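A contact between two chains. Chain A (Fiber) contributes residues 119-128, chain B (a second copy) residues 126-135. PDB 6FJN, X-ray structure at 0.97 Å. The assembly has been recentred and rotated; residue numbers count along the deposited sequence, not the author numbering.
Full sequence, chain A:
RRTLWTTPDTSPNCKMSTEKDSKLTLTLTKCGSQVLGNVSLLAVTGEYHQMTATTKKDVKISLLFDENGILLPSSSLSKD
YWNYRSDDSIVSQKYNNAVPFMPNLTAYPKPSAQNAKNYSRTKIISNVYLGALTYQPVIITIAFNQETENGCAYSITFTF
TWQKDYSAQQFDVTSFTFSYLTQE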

# COMPACT_ATOMS: atom_id res chain seq x y z
N TYR A 119 -11.34 16.73 -7.01
CA TYR A 119 -11.60 15.35 -6.90
C TYR A 119 -10.87 14.73 -5.73
O TYR A 119 -9.68 14.95 -5.57
CB TYR A 119 -11.10 14.78 -8.22
CG TYR A 119 -11.93 15.29 -9.37
CD1 TYR A 119 -13.27 14.99 -9.40
CD2 TYR A 119 -11.44 16.17 -10.39
CE1 TYR A 119 -14.11 15.44 -10.41
CE2 TYR A 119 -12.29 16.63 -11.41
CZ TYR A 119 -13.62 16.24 -11.39
OH TYR A 119 -14.49 16.68 -12.36
N SER A 120 -11.57 13.90 -4.94
CA SER A 120 -10.92 13.27 -3.79
C SER A 120 -9.78 12.33 -4.18
O SER A 120 -8.94 12.08 -3.36
CB SER A 120 -11.96 12.55 -2.93
OG SER A 120 -12.97 13.43 -2.50
N ARG A 121 -9.80 11.84 -5.42
CA ARG A 121 -8.73 10.93 -5.84
C ARG A 121 -7.36 11.61 -5.87
O ARG A 121 -6.34 10.92 -5.89
CB ARG A 121 -9.03 10.32 -7.20
CG ARG A 121 -8.92 11.28 -8.38
CD ARG A 121 -9.32 10.61 -9.68
NE ARG A 121 -9.11 11.54 -10.78
CZ ARG A 121 -9.57 11.40 -12.00
NH1 ARG A 121 -10.23 10.32 -12.42
NH2 ARG A 121 -9.35 12.40 -12.84
N THR A 122 -7.31 12.93 -5.82
CA THR A 122 -6.05 13.68 -5.71
C THR A 122 -5.35 13.51 -4.38
O THR A 122 -4.22 13.99 -4.26
CB THR A 122 -6.26 15.17 -6.01
OG1 THR A 122 -7.07 15.76 -5.00
CG2 THR A 122 -6.83 15.42 -7.39
N LYS A 123 -5.99 12.85 -3.42
CA LYS A 123 -5.40 12.63 -2.12
C LYS A 123 -5.43 11.15 -1.78
O LYS A 123 -6.30 10.39 -2.21
CB LYS A 123 -6.12 13.43 -1.03
CG LYS A 123 -5.83 14.91 -1.15
CD LYS A 123 -6.57 15.74 -0.14
CE LYS A 123 -6.20 17.21 -0.18
NZ LYS A 123 -6.91 18.00 0.87
N ILE A 124 -4.47 10.79 -0.92
CA ILE A 124 -4.42 9.54 -0.17
C ILE A 124 -4.48 9.91 1.29
O ILE A 124 -3.70 10.79 1.71
CB ILE A 124 -3.14 8.74 -0.44
CG1 ILE A 124 -3.00 8.41 -1.91
CG2 ILE A 124 -3.06 7.53 0.45
CD1 ILE A 124 -1.55 8.10 -2.24
N ILE A 125 -5.37 9.31 2.09
CA ILE A 125 -5.41 9.58 3.51
C ILE A 125 -5.34 8.26 4.23
O ILE A 125 -6.11 7.31 3.91
CB ILE A 125 -6.68 10.35 3.91
CG1 ILE A 125 -6.63 11.77 3.30
CG2 ILE A 125 -6.81 10.46 5.42
CD1 ILE A 125 -7.88 12.58 3.45
N SER A 126 -4.45 8.15 5.20
CA SER A 126 -4.35 6.92 6.01
C SER A 126 -3.76 7.28 7.34
O SER A 126 -3.63 8.49 7.69
CB SER A 126 -3.53 5.88 5.26
OG SER A 126 -3.63 4.60 5.87
N ASN A 127 -3.41 6.28 8.16
CA ASN A 127 -2.71 6.50 9.40
C ASN A 127 -1.31 5.93 9.37
O ASN A 127 -1.09 4.83 8.81
CB ASN A 127 -3.44 5.83 10.57
CG ASN A 127 -4.72 6.57 10.90
OD1 ASN A 127 -4.64 7.61 11.47
ND2 ASN A 127 -5.83 6.21 10.28
N VAL A 128 -0.39 6.65 9.98
CA VAL A 128 0.93 6.17 10.37
C VAL A 128 1.00 6.32 11.90
O VAL A 128 0.03 6.79 12.51
CB VAL A 128 2.06 6.90 9.64
CG1 VAL A 128 2.02 6.61 8.17
CG2 VAL A 128 2.02 8.42 9.90
N SER B 126 -9.56 -1.96 4.25
CA SER B 126 -8.90 -0.77 4.82
C SER B 126 -9.88 0.36 4.83
O SER B 126 -11.10 0.16 4.59
CB SER B 126 -7.64 -0.46 4.02
OG SER B 126 -6.83 0.50 4.68
N ASN B 127 -9.42 1.58 5.13
CA ASN B 127 -10.24 2.77 5.05
C ASN B 127 -9.76 3.71 3.97
O ASN B 127 -8.53 3.88 3.79
CB ASN B 127 -10.21 3.54 6.36
CG ASN B 127 -11.00 2.82 7.44
OD1 ASN B 127 -12.18 2.83 7.38
ND2 ASN B 127 -10.36 1.94 8.20
N VAL B 128 -10.71 4.32 3.28
CA VAL B 128 -10.51 5.49 2.44
C VAL B 128 -11.39 6.59 3.04
O VAL B 128 -12.08 6.35 4.04
CB VAL B 128 -10.81 5.21 0.97
CG1 VAL B 128 -9.82 4.23 0.40
CG2 VAL B 128 -12.25 4.72 0.76
N TYR B 129 -11.39 7.78 2.44
CA TYR B 129 -11.99 8.93 3.14
C TYR B 129 -12.88 9.70 2.17
O TYR B 129 -12.45 10.14 1.08
CB TYR B 129 -10.89 9.81 3.78
CG TYR B 129 -10.29 9.06 4.91
CD1 TYR B 129 -9.29 8.10 4.73
CD2 TYR B 129 -10.79 9.20 6.21
CE1 TYR B 129 -8.86 7.27 5.77
CE2 TYR B 129 -10.31 8.41 7.25
CZ TYR B 129 -9.37 7.44 7.00
OH TYR B 129 -8.87 6.61 8.02
N LEU B 130 -14.14 9.86 2.57
CA LEU B 130 -15.13 10.54 1.75
C LEU B 130 -14.83 12.03 1.68
O LEU B 130 -14.64 12.70 2.71
CB LEU B 130 -16.54 10.29 2.33
CG LEU B 130 -17.62 10.58 1.25
CD1 LEU B 130 -18.21 9.34 0.70
CD2 LEU B 130 -18.54 11.69 1.49
N GLY B 131 -14.83 12.55 0.46
CA GLY B 131 -14.51 13.95 0.26
C GLY B 131 -13.09 14.31 0.59
O GLY B 131 -12.74 15.48 0.73
N ALA B 132 -12.23 13.31 0.80
CA ALA B 132 -10.87 13.54 1.27
C ALA B 132 -10.89 14.32 2.57
O ALA B 132 -10.01 15.16 2.80
CB ALA B 132 -10.00 14.18 0.20
N LEU B 133 -11.86 14.01 3.45
CA LEU B 133 -11.97 14.62 4.78
C LEU B 133 -11.60 13.56 5.79
O LEU B 133 -12.13 12.43 5.78
CB LEU B 133 -13.37 15.18 5.00
CG LEU B 133 -13.76 16.27 4.01
CD1 LEU B 133 -15.17 16.74 4.26
CD2 LEU B 133 -12.82 17.43 4.04
N THR B 134 -10.66 13.90 6.68
CA THR B 134 -10.05 12.90 7.55
C THR B 134 -11.02 12.31 8.56
O THR B 134 -10.72 11.21 9.06
CB THR B 134 -8.83 13.50 8.27
OG1 THR B 134 -9.30 14.54 9.13
CG2 THR B 134 -7.77 14.01 7.34
N TYR B 135 -12.09 12.98 8.85
CA TYR B 135 -13.07 12.50 9.78
C TYR B 135 -14.20 11.72 9.12
O TYR B 135 -15.20 11.41 9.78
CB TYR B 135 -13.63 13.70 10.60
CG TYR B 135 -14.27 14.79 9.77
CD1 TYR B 135 -13.49 15.86 9.28
CD2 TYR B 135 -15.62 14.78 9.48
CE1 TYR B 135 -14.06 16.85 8.50
CE2 TYR B 135 -16.20 15.78 8.75
CZ TYR B 135 -15.40 16.83 8.24
OH TYR B 135 -16.03 17.80 7.49
O HOH W 1 -12.22 16.06 -2.43
O HOH W 2 -7.77 16.63 3.27
O HOH W 3 -6.45 5.06 2.50
O HOH W 4 -6.33 3.58 5.61
O HOH W 5 -6.89 4.72 7.96
O HOH W 6 -8.89 7.22 10.44

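In chain A a short 3-10 segment, residues 120-122, leads into a strand, A:Lys123 to A:Val128, that continues later in the chain. Chain B brings the strand B:Ser126 to B:Tyr129, followed by a type II turn from B:Tyr129 to B:Ala132. The N-to-C directions of the strands differ by 135°, nearer antiparallel than parallel, and their axes approach no closer than 6.6 Å. No direct hydrogen bond joins the stretches; water fills the gap instead. Water 3 lies 2.7 Å from A:Ile125 O and 2.7 Å from B:Asn127 O, bridging the two carbonyls.

A:Ile125 is the apolar centre. A:Ile125 CG2 lies over one face of the B:Tyr129 ring, 3.8 Å from the centroid, a CH-pi contact that suits a branched aliphatic chain against a flat aromatic surface. A:Ile125 CD1 lies 4.2 Å from B:Ala132 CB and 3.4 Å from B:Ala132 O; the small methyl gives the isoleucine an apolar surface to meet.

B:Gly131 has a positive phi, which favours glycine, and its CA sits 3.2 Å from A:Ser120 OG, a small side chain suited to such a close approach. The long A:Lys123 packs its CD 3.8 Å from B:Ala132 CB, while its NZ donates to water 2 (2.9 Å), which donates to B:Ala132 O (2.7 Å). Waters 5 and 6 each link A:Asn127 ND2 to B:Tyr129 OH, so the tyrosine combines a packed ring with a hydrated hydroxyl.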